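Local coordinates for protein (S)-2-haloacid dehalogenase 4A (Burkholderia cepacia, PDB 2NO4) that catalyses the hydrolytic dehalogenation of short-chain (S)-2-haloalkanoic acids, releasing halide and giving the (R)-2-hydroxy acids with inversion of configuration, at residues Ser13-Thr24 / Val176-Asn187; Lys118-Asn129 / Arg146-Ala154. All blocks are in the same frame, centred on the assembly; numbering follows the deposited sequence.

Interaction 1. Residues Ser13-Thr24 / Val176-Asn187; sequences SLRACVFDAYGT and VNPNEVCFVSSN. With SO4 (sulfate ion), chain H.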
loop_
_atom_site.group_PDB
_atom_site.type_symbol
_atom_site.label_atom_id
_atom_site.label_comp_id
_atom_site.label_asym_id
_atom_site.label_seq_id
_atom_site.Cartn_x
_atom_site.Cartn_y
_atom_site.Cartn_z
ATOM N N SER B 13 -5.793 2.960 33.560
ATOM C CA SER B 13 -6.060 1.549 33.885
ATOM C C SER B 13 -5.293 0.723 32.837
ATOM O O SER B 13 -5.611 -0.451 32.549
ATOM C CB SER B 13 -7.550 1.244 33.808
ATOM O OG SER B 13 -8.117 1.887 32.679
ATOM N N LEU B 14 -4.274 1.366 32.271
ATOM C CA LEU B 14 -3.458 0.775 31.235
ATOM C C LEU B 14 -2.448 -0.174 31.865
ATOM O O LEU B 14 -1.867 0.113 32.911
ATOM C CB LEU B 14 -2.761 1.873 30.420
ATOM C CG LEU B 14 -3.682 2.814 29.632
ATOM C CD1 LEU B 14 -2.899 4.001 29.085
ATOM C CD2 LEU B 14 -4.384 2.094 28.525
ATOM N N ARG B 15 -2.255 -1.321 31.244
ATOM C CA ARG B 15 -1.275 -2.266 31.740
ATOM C C ARG B 15 -0.067 -2.354 30.802
ATOM O O ARG B 15 1.031 -2.663 31.240
ATOM C CB ARG B 15 -1.913 -3.637 31.978
ATOM C CG ARG B 15 -3.110 -3.625 32.952
ATOM C CD ARG B 15 -3.072 -4.834 33.925
ATOM N NE ARG B 15 -3.370 -6.140 33.299
ATOM C CZ ARG B 15 -2.496 -7.147 33.113
ATOM N NH1 ARG B 15 -1.224 -7.051 33.484
ATOM N NH2 ARG B 15 -2.904 -8.272 32.543
ATOM N N ALA B 16 -0.258 -2.055 29.514
ATOM C CA ALA B 16 0.819 -2.260 28.543
ATOM C C ALA B 16 0.945 -1.098 27.574
ATOM O O ALA B 16 -0.060 -0.517 27.174
ATOM C CB ALA B 16 0.627 -3.603 27.776
ATOM N N CYS B 17 2.196 -0.761 27.247
ATOM C CA CYS B 17 2.545 0.159 26.163
ATOM C C CYS B 17 3.130 -0.683 25.082
ATOM O O CYS B 17 4.158 -1.316 25.268
ATOM C CB CYS B 17 3.557 1.223 26.619
ATOM S SG CYS B 17 2.834 2.347 27.875
ATOM N N VAL B 18 2.418 -0.737 23.957
ATOM C CA VAL B 18 2.818 -1.560 22.837
ATOM C C VAL B 18 3.223 -0.634 21.687
ATOM O O VAL B 18 2.448 0.266 21.281
ATOM C CB VAL B 18 1.673 -2.540 22.412
ATOM C CG1 VAL B 18 2.137 -3.358 21.226
ATOM C CG2 VAL B 18 1.298 -3.473 23.594
ATOM N N PHE B 19 4.449 -0.850 21.217
ATOM C CA PHE B 19 5.115 -0.008 20.261
ATOM C C PHE B 19 5.282 -0.648 18.879
ATOM O O PHE B 19 5.736 -1.767 18.758
ATOM C CB PHE B 19 6.534 0.330 20.784
ATOM C CG PHE B 19 6.526 1.353 21.870
ATOM C CD1 PHE B 19 6.388 0.975 23.224
ATOM C CD2 PHE B 19 6.578 2.701 21.556
ATOM C CE1 PHE B 19 6.335 1.938 24.222
ATOM C CE2 PHE B 19 6.535 3.690 22.577
ATOM C CZ PHE B 19 6.420 3.283 23.902
ATOM N N ASP B 20 4.942 0.117 17.850
ATOM C CA ASP B 20 5.442 -0.112 16.501
ATOM C C ASP B 20 6.965 0.025 16.485
ATOM O O ASP B 20 7.543 0.748 17.307
ATOM C CB ASP B 20 4.762 0.905 15.564
ATOM C CG ASP B 20 5.272 0.832 14.158
ATOM O OD1 ASP B 20 4.862 -0.111 13.470
ATOM O OD2 ASP B 20 6.058 1.723 13.742
ATOM N N ALA B 21 7.641 -0.723 15.615
ATOM C CA ALA B 21 9.098 -0.601 15.510
ATOM C C ALA B 21 9.552 0.323 14.368
ATOM O O ALA B 21 10.102 1.396 14.628
ATOM C CB ALA B 21 9.747 -1.968 15.402
ATOM N N TYR B 22 9.288 -0.081 13.122
ATOM C CA TYR B 22 9.865 0.560 11.940
ATOM C C TYR B 22 9.106 1.847 11.630
ATOM O O TYR B 22 7.958 1.807 11.162
ATOM C CB TYR B 22 9.846 -0.409 10.731
ATOM C CG TYR B 22 10.823 -1.547 10.963
ATOM C CD1 TYR B 22 12.207 -1.330 10.826
ATOM C CD2 TYR B 22 10.378 -2.806 11.402
ATOM C CE1 TYR B 22 13.143 -2.358 11.058
ATOM C CE2 TYR B 22 11.290 -3.835 11.660
ATOM C CZ TYR B 22 12.668 -3.610 11.504
ATOM O OH TYR B 22 13.582 -4.627 11.740
ATOM N N GLY B 23 9.738 2.966 11.933
ATOM C CA GLY B 23 9.095 4.292 11.758
ATOM C C GLY B 23 8.788 4.998 13.074
ATOM O O GLY B 23 8.645 6.221 13.110
ATOM N N THR B 24 8.720 4.221 14.156
ATOM C CA THR B 24 8.339 4.730 15.482
ATOM C C THR B 24 9.532 4.730 16.434
ATOM O O THR B 24 9.916 5.782 16.947
ATOM C CB THR B 24 7.175 3.905 16.038
ATOM O OG1 THR B 24 6.108 3.925 15.086
ATOM C CG2 THR B 24 6.642 4.456 17.413
ATOM N N VAL B 176 -3.479 -9.261 28.135
ATOM C CA VAL B 176 -4.214 -8.016 28.350
ATOM C C VAL B 176 -5.443 -7.923 27.439
ATOM O O VAL B 176 -5.493 -8.542 26.361
ATOM C CB VAL B 176 -3.299 -6.729 28.145
ATOM C CG1 VAL B 176 -2.181 -6.645 29.188
ATOM C CG2 VAL B 176 -2.662 -6.729 26.731
ATOM N N ASN B 177 -6.427 -7.136 27.872
ATOM C CA ASN B 177 -7.528 -6.759 27.013
ATOM C C ASN B 177 -7.154 -5.558 26.153
ATOM O O ASN B 177 -6.313 -4.768 26.563
ATOM C CB ASN B 177 -8.739 -6.394 27.850
ATOM C CG ASN B 177 -9.204 -7.542 28.698
ATOM O OD1 ASN B 177 -9.138 -8.707 28.280
ATOM N ND2 ASN B 177 -9.666 -7.227 29.911
ATOM N N PRO B 178 -7.815 -5.397 24.987
ATOM C CA PRO B 178 -7.529 -4.253 24.109
ATOM C C PRO B 178 -7.541 -2.928 24.840
ATOM O O PRO B 178 -6.658 -2.125 24.634
ATOM C CB PRO B 178 -8.646 -4.312 23.064
ATOM C CG PRO B 178 -9.000 -5.772 23.008
ATOM C CD PRO B 178 -8.836 -6.299 24.403
ATOM N N ASN B 179 -8.523 -2.692 25.698
ATOM C CA ASN B 179 -8.564 -1.398 26.371
ATOM C C ASN B 179 -7.549 -1.158 27.493
ATOM O O ASN B 179 -7.537 -0.096 28.084
ATOM C CB ASN B 179 -9.991 -1.024 26.803
ATOM C CG ASN B 179 -10.465 -1.781 28.028
ATOM O OD1 ASN B 179 -9.758 -2.620 28.604
ATOM N ND2 ASN B 179 -11.692 -1.486 28.436
ATOM N N GLU B 180 -6.695 -2.140 27.771
ATOM C CA GLU B 180 -5.593 -1.978 28.729
ATOM C C GLU B 180 -4.273 -1.694 28.037
ATOM O O GLU B 180 -3.209 -1.605 28.689
ATOM C CB GLU B 180 -5.434 -3.232 29.565
ATOM C CG GLU B 180 -6.669 -3.575 30.355
ATOM C CD GLU B 180 -6.494 -4.848 31.138
ATOM O OE1 GLU B 180 -6.198 -5.903 30.548
ATOM O OE2 GLU B 180 -6.655 -4.779 32.366
ATOM N N VAL B 181 -4.352 -1.560 26.711
ATOM C CA VAL B 181 -3.203 -1.255 25.859
ATOM C C VAL B 181 -3.187 0.214 25.362
ATOM O O VAL B 181 -4.158 0.717 24.790
ATOM C CB VAL B 181 -3.140 -2.240 24.677
ATOM C CG1 VAL B 181 -2.053 -1.827 23.613
ATOM C CG2 VAL B 181 -2.914 -3.669 25.202
ATOM N N CYS B 182 -2.066 0.872 25.609
ATOM C CA CYS B 182 -1.702 2.082 24.888
ATOM C C CYS B 182 -0.806 1.701 23.691
ATOM O O CYS B 182 0.330 1.224 23.830
ATOM C CB CYS B 182 -0.995 3.084 25.809
ATOM S SG CYS B 182 -0.569 4.630 24.938
ATOM N N PHE B 183 -1.343 1.924 22.502
ATOM C CA PHE B 183 -0.653 1.521 21.287
ATOM C C PHE B 183 -0.002 2.729 20.638
ATOM O O PHE B 183 -0.687 3.707 20.312
ATOM C CB PHE B 183 -1.590 0.837 20.279
ATOM C CG PHE B 183 -0.847 0.284 19.046
ATOM C CD1 PHE B 183 -0.207 -0.943 19.130
ATOM C CD2 PHE B 183 -0.771 1.009 17.848
ATOM C CE1 PHE B 183 0.509 -1.490 18.033
ATOM C CE2 PHE B 183 -0.076 0.472 16.724
ATOM C CZ PHE B 183 0.559 -0.777 16.825
ATOM N N VAL B 184 1.312 2.657 20.428
ATOM C CA VAL B 184 2.088 3.831 19.969
ATOM C C VAL B 184 2.714 3.610 18.580
ATOM O O VAL B 184 3.461 2.667 18.379
ATOM C CB VAL B 184 3.210 4.232 20.980
ATOM C CG1 VAL B 184 3.968 5.461 20.486
ATOM C CG2 VAL B 184 2.599 4.497 22.383
ATOM N N SER B 185 2.408 4.493 17.633
ATOM C CA SER B 185 2.972 4.336 16.266
ATOM C C SER B 185 3.087 5.678 15.543
ATOM O O SER B 185 2.302 6.599 15.796
ATOM C CB SER B 185 2.099 3.344 15.442
ATOM O OG SER B 185 2.684 3.088 14.155
ATOM N N SER B 186 4.046 5.779 14.626
ATOM C CA SER B 186 4.084 6.866 13.645
ATOM C C SER B 186 3.334 6.559 12.356
ATOM O O SER B 186 3.191 7.436 11.494
ATOM C CB SER B 186 5.528 7.213 13.295
ATOM O OG SER B 186 6.198 7.703 14.442
ATOM N N ASN B 187 2.907 5.309 12.189
ATOM C CA ASN B 187 2.277 4.897 10.920
ATOM C C ASN B 187 0.778 4.977 11.024
ATOM O O ASN B 187 0.197 4.239 11.792
ATOM C CB ASN B 187 2.719 3.466 10.559
ATOM C CG ASN B 187 4.236 3.363 10.432
ATOM O OD1 ASN B 187 4.861 4.197 9.782
ATOM N ND2 ASN B 187 4.831 2.395 11.101
HETATM S S SO4 H . 6.418 -2.329 11.895
HETATM O O1 SO4 H . 7.327 -2.251 13.016
HETATM O O2 SO4 H . 7.062 -2.923 10.728
HETATM O O3 SO4 H . 5.193 -3.019 12.230
HETATM O O4 SO4 H . 6.115 -0.934 11.584
HETATM O O HOH W 1 -7.308 -2.417 33.652
#

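Interaction 2. Residues Lys118-Asn129 / Arg146-Ala154; sequences KSAGYIVAILSN and RVLDSCLSA. With SO4 (sulfate ion), chain H.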
loop_
_atom_site.group_PDB
_atom_site.type_symbol
_atom_site.label_atom_id
_atom_site.label_comp_id
_atom_site.label_asym_id
_atom_site.label_seq_id
_atom_site.Cartn_x
_atom_site.Cartn_y
_atom_site.Cartn_z
ATOM N N LYS B 118 9.091 1.572 31.552
ATOM C CA LYS B 118 9.325 0.307 32.250
ATOM C C LYS B 118 9.454 0.553 33.779
ATOM O O LYS B 118 8.978 -0.262 34.580
ATOM C CB LYS B 118 10.561 -0.359 31.681
ATOM C CG LYS B 118 10.507 -1.873 31.577
ATOM C CD LYS B 118 11.830 -2.354 30.938
ATOM C CE LYS B 118 12.482 -3.483 31.732
ATOM N NZ LYS B 118 12.179 -4.831 31.169
ATOM N N SER B 119 10.027 1.706 34.155
ATOM C CA SER B 119 10.166 2.134 35.563
ATOM C C SER B 119 8.813 2.446 36.190
ATOM O O SER B 119 8.631 2.251 37.387
ATOM C CB SER B 119 11.120 3.355 35.706
ATOM O OG SER B 119 10.441 4.636 35.593
ATOM N N ALA B 120 7.867 2.942 35.398
ATOM C CA ALA B 120 6.514 3.189 35.897
ATOM C C ALA B 120 5.683 1.893 36.052
ATOM O O ALA B 120 4.503 1.950 36.404
ATOM C CB ALA B 120 5.793 4.221 35.025
ATOM N N GLY B 121 6.300 0.737 35.807
ATOM C CA GLY B 121 5.607 -0.548 35.919
ATOM C C GLY B 121 4.698 -1.023 34.769
ATOM O O GLY B 121 3.933 -1.971 34.946
ATOM N N TYR B 122 4.770 -0.386 33.596
ATOM C CA TYR B 122 4.076 -0.900 32.405
ATOM C C TYR B 122 4.739 -2.131 31.831
ATOM O O TYR B 122 5.946 -2.284 31.913
ATOM C CB TYR B 122 4.063 0.143 31.283
ATOM C CG TYR B 122 3.208 1.331 31.559
ATOM C CD1 TYR B 122 3.774 2.552 31.971
ATOM C CD2 TYR B 122 1.827 1.245 31.430
ATOM C CE1 TYR B 122 2.969 3.661 32.191
ATOM C CE2 TYR B 122 1.010 2.335 31.676
ATOM C CZ TYR B 122 1.584 3.537 32.049
ATOM O OH TYR B 122 0.743 4.600 32.279
ATOM N N ILE B 123 3.949 -2.994 31.210
ATOM C CA ILE B 123 4.500 -3.941 30.253
ATOM C C ILE B 123 4.875 -3.090 29.039
ATOM O O ILE B 123 4.058 -2.298 28.554
ATOM C CB ILE B 123 3.498 -5.063 29.874
ATOM C CG1 ILE B 123 3.014 -5.837 31.124
ATOM C CG2 ILE B 123 4.127 -6.039 28.829
ATOM C CD1 ILE B 123 1.614 -6.466 30.940
ATOM N N VAL B 124 6.119 -3.220 28.593
ATOM C CA VAL B 124 6.627 -2.498 27.451
ATOM C C VAL B 124 6.961 -3.537 26.392
ATOM O O VAL B 124 7.848 -4.379 26.580
ATOM C CB VAL B 124 7.866 -1.621 27.809
ATOM C CG1 VAL B 124 8.372 -0.851 26.539
ATOM C CG2 VAL B 124 7.545 -0.651 28.979
ATOM N N ALA B 125 6.225 -3.504 25.282
ATOM C CA ALA B 125 6.387 -4.525 24.238
ATOM C C ALA B 125 6.458 -3.862 22.854
ATOM O O ALA B 125 5.984 -2.729 22.670
ATOM C CB ALA B 125 5.209 -5.556 24.308
ATOM N N ILE B 126 7.088 -4.546 21.911
ATOM C CA ILE B 126 7.005 -4.170 20.495
ATOM C C ILE B 126 5.999 -5.134 19.800
ATOM O O ILE B 126 5.936 -6.336 20.132
ATOM C CB ILE B 126 8.411 -4.200 19.826
ATOM C CG1 ILE B 126 9.228 -2.971 20.262
ATOM C CG2 ILE B 126 8.319 -4.284 18.255
ATOM C CD1 ILE B 126 10.665 -2.997 19.819
ATOM N N LEU B 127 5.184 -4.589 18.885
ATOM C CA LEU B 127 4.388 -5.405 17.952
ATOM C C LEU B 127 4.733 -4.913 16.530
ATOM O O LEU B 127 4.454 -3.739 16.159
ATOM C CB LEU B 127 2.884 -5.272 18.260
ATOM C CG LEU B 127 1.966 -6.030 17.284
ATOM C CD1 LEU B 127 2.184 -7.575 17.476
ATOM C CD2 LEU B 127 0.492 -5.603 17.422
ATOM N N SER B 128 5.382 -5.782 15.762
ATOM C CA SER B 128 6.018 -5.379 14.506
ATOM C C SER B 128 5.725 -6.343 13.360
ATOM O O SER B 128 5.667 -7.565 13.558
ATOM C CB SER B 128 7.544 -5.313 14.713
ATOM O OG SER B 128 8.203 -4.907 13.501
ATOM N N ASN B 129 5.609 -5.807 12.146
ATOM C CA ASN B 129 5.693 -6.650 10.932
ATOM C C ASN B 129 7.025 -7.381 10.764
ATOM O O ASN B 129 7.082 -8.377 10.049
ATOM C CB ASN B 129 5.484 -5.813 9.655
ATOM C CG ASN B 129 4.070 -5.280 9.522
ATOM O OD1 ASN B 129 3.092 -5.937 9.906
ATOM N ND2 ASN B 129 3.950 -4.074 8.936
ATOM N N ARG B 146 17.244 -4.072 26.278
ATOM C CA ARG B 146 17.161 -4.051 27.733
ATOM C C ARG B 146 15.977 -3.281 28.274
ATOM O O ARG B 146 15.687 -3.354 29.461
ATOM C CB ARG B 146 18.460 -3.511 28.337
ATOM C CG ARG B 146 18.772 -2.066 28.029
ATOM C CD ARG B 146 20.285 -1.816 28.164
ATOM N NE ARG B 146 21.075 -2.648 27.240
ATOM C CZ ARG B 146 22.390 -2.525 27.071
ATOM N NH1 ARG B 146 23.064 -1.610 27.765
ATOM N NH2 ARG B 146 23.034 -3.306 26.209
ATOM N N VAL B 147 15.298 -2.544 27.406
ATOM C CA VAL B 147 14.185 -1.716 27.841
ATOM C C VAL B 147 12.840 -2.302 27.407
ATOM O O VAL B 147 11.828 -1.582 27.422
ATOM C CB VAL B 147 14.363 -0.209 27.429
ATOM C CG1 VAL B 147 15.574 0.368 28.116
ATOM C CG2 VAL B 147 14.508 -0.024 25.908
ATOM N N LEU B 148 12.836 -3.603 27.061
ATOM C CA LEU B 148 11.636 -4.292 26.539
ATOM C C LEU B 148 11.254 -5.574 27.297
ATOM O O LEU B 148 12.118 -6.405 27.596
ATOM C CB LEU B 148 11.826 -4.666 25.064
ATOM C CG LEU B 148 11.915 -3.562 24.021
ATOM C CD1 LEU B 148 12.311 -4.208 22.698
ATOM C CD2 LEU B 148 10.608 -2.779 23.905
ATOM N N ASP B 149 9.961 -5.746 27.564
ATOM C CA ASP B 149 9.455 -6.981 28.138
ATOM C C ASP B 149 9.236 -8.063 27.092
ATOM O O ASP B 149 9.402 -9.251 27.367
ATOM C CB ASP B 149 8.150 -6.721 28.906
ATOM C CG ASP B 149 8.372 -5.869 30.142
ATOM O OD1 ASP B 149 9.260 -6.250 30.950
ATOM O OD2 ASP B 149 7.701 -4.812 30.301
ATOM N N SER B 150 8.856 -7.657 25.887
ATOM C CA SER B 150 8.394 -8.598 24.888
ATOM C C SER B 150 8.480 -7.969 23.489
ATOM O O SER B 150 8.344 -6.759 23.313
ATOM C CB SER B 150 6.964 -9.045 25.224
ATOM O OG SER B 150 6.363 -9.760 24.159
ATOM N N CYS B 151 8.750 -8.812 22.503
ATOM C CA CYS B 151 8.830 -8.371 21.132
ATOM C C CYS B 151 8.019 -9.370 20.329
ATOM O O CYS B 151 8.401 -10.550 20.179
ATOM C CB CYS B 151 10.291 -8.315 20.687
ATOM S SG CYS B 151 10.530 -7.701 18.995
ATOM N N LEU B 152 6.887 -8.886 19.821
ATOM C CA LEU B 152 5.927 -9.709 19.077
ATOM C C LEU B 152 5.999 -9.417 17.570
ATOM O O LEU B 152 6.087 -8.260 17.148
ATOM C CB LEU B 152 4.537 -9.510 19.657
ATOM C CG LEU B 152 4.497 -9.879 21.147
ATOM C CD1 LEU B 152 3.175 -9.516 21.761
ATOM C CD2 LEU B 152 4.795 -11.376 21.340
ATOM N N SER B 153 5.994 -10.481 16.770
ATOM C CA SER B 153 6.214 -10.378 15.334
ATOM C C SER B 153 5.019 -10.871 14.509
ATOM O O SER B 153 4.364 -11.858 14.894
ATOM C CB SER B 153 7.460 -11.152 14.943
ATOM O OG SER B 153 7.617 -11.097 13.533
ATOM N N ALA B 154 4.759 -10.208 13.375
ATOM C CA ALA B 154 3.785 -10.691 12.358
ATOM C C ALA B 154 4.142 -12.098 11.861
ATOM O O ALA B 154 3.273 -12.855 11.422
ATOM C CB ALA B 154 3.757 -9.748 11.151
HETATM S S SO4 H . 6.418 -2.329 11.895
HETATM O O1 SO4 H . 7.327 -2.251 13.016
HETATM O O2 SO4 H . 7.062 -2.923 10.728
HETATM O O3 SO4 H . 5.193 -3.019 12.230
HETATM O O4 SO4 H . 6.115 -0.934 11.584
HETATM O O HOH W 2 9.657 -4.586 32.938
#

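Interaction 1. Residues Ser13-Thr24 / Val176-Asn187
Strands 16-19 and 181-185 pair in parallel at the middle of the Rossmann-like sheet of this HAD-superfamily hydrolase; the nucleophile Asp-20 follows 16-19, and the loop after 181-185 is probably important for catalysis. The ladder runs from Ala-16 beside Val-181 to Phe-19 beside Val-184, and Asp-20 N bonds Val-184 O at 3.0 Å. At its start Glu-180 O accepts from both Arg-15 N and Ala-16 N; Glu-180 OE2 lies in the guanidinium plane, at its edge, in a long salt bridge to Arg-15 NE (3.7 Å), and Val-176 CG1 covers one face of that group. On one side of the sheet Val-18 CG2 meets Val-181 CG1 at 3.7 Å and Val-18 CG1 lies against Phe-183; on the other, Phe-19 runs alongside Val-184, CE2 to CB 3.7 Å. With CG anti to the backbone N (chi1 176°), the carboxylate of Asp-20 is carried beside Ser-185 OG. Thr-24 OG1 donates to Asp-20 OD2 (2.6 Å) and accepts from Ser-186 N (2.8 Å), while Lys-161 NZ pairs with OD1. Asn-187 ND2 donates to Tyr-22 O, which lies in the plane of that amide, tying the two loops together. Ala-21 N and Tyr-22 N, of the haloacid-binding site, donate to sulfate O1. Helix 188-197 covers Phe-183, helix 228-232 packs on Phe-19 and Val-184, and strand 123-128 continues the sheet beyond 16-19.

Interaction 2. Residues Lys118-Asn129 / Arg146-Ala154
Ile-126 and Leu-148 meet methyl to methyl, CD1 to CD1 at 3.5 Å, where strand 123-128 lies parallel to the edge strand 150-153. The other branch of Leu-148, CD2, lies between Ile-126 CG1 and Val-124 CG1, so one leucine spans two residues of the neighbouring strand; with CG anti to its carbonyl carbon (chi1 -67°), its fork is carried toward them although its CB bond leads away. Further along, Cys-151 SG rests on Ile-126 CG2. On the reverse side Leu-127 CD1 touches Leu-152 CB at 3.7 Å, and Ala-125 CB faces Ser-150 CB. Between these two layers runs the backbone ladder, in which Ile-126 binds Ser-150 O through its N and Leu-152 N through its O, and Ser-128 repeats the pattern with Leu-152 O and Ala-154 N. At the start of the pair Asp-149 grips the other strand twice: its N donates to Val-124 O at 2.7 Å, and OD2 takes Val-124 N on its anti lone pair at 2.8 Å, with a nearly straight angle of 167°. Lys-118 NZ pairs with Asp-149 OD1 at 3.3 Å, a salt bridge whose hydrogen bond is weak, and one water accepts from NZ and donates to OD1. Helix 132-141, the crossover of this beta-alpha-beta unit, covers Ile-126, Leu-148 and Cys-151, whereas helix 164-174 covers Ala-125, Leu-127 and Ser-150. At the far end Ser-128 OG and Asn-129 N, of the haloacid-binding site, donate to a sulfate, probably from the crystallisation liquor, and Asn-129 OD1 accepts from Lys-161 N. The chemistry thus passes from an ion pair, through an apolar middle, to hydroxyl and amide donors that could serve a substrate carboxylate in the same way.

Overall arrangement
The two contacts illustrate how one parallel sheet builds an active site from the ends of separate strands. Interaction 1 is central, whereas interaction 2 brings in the outermost strand, 150-153. Strands 16-19 and 123-128 are neighbours, joined by probable hydrogen bonds from Cys-17 N to Ile-123 O and from Phe-19 N to Ala-125 O, with Val-18 CG1 packed on Leu-127 CB. Both contacts are buried along the strands and become exposed at the N-terminal ends, where a long Arg-15/Glu-180 pair and a weakly hydrogen-bonded Lys-118/Asp-149 pair sit. At the C-terminal ends both donate to the same sulfate, which Lys-161 also binds, but interaction 1 alone supplies the nucleophile.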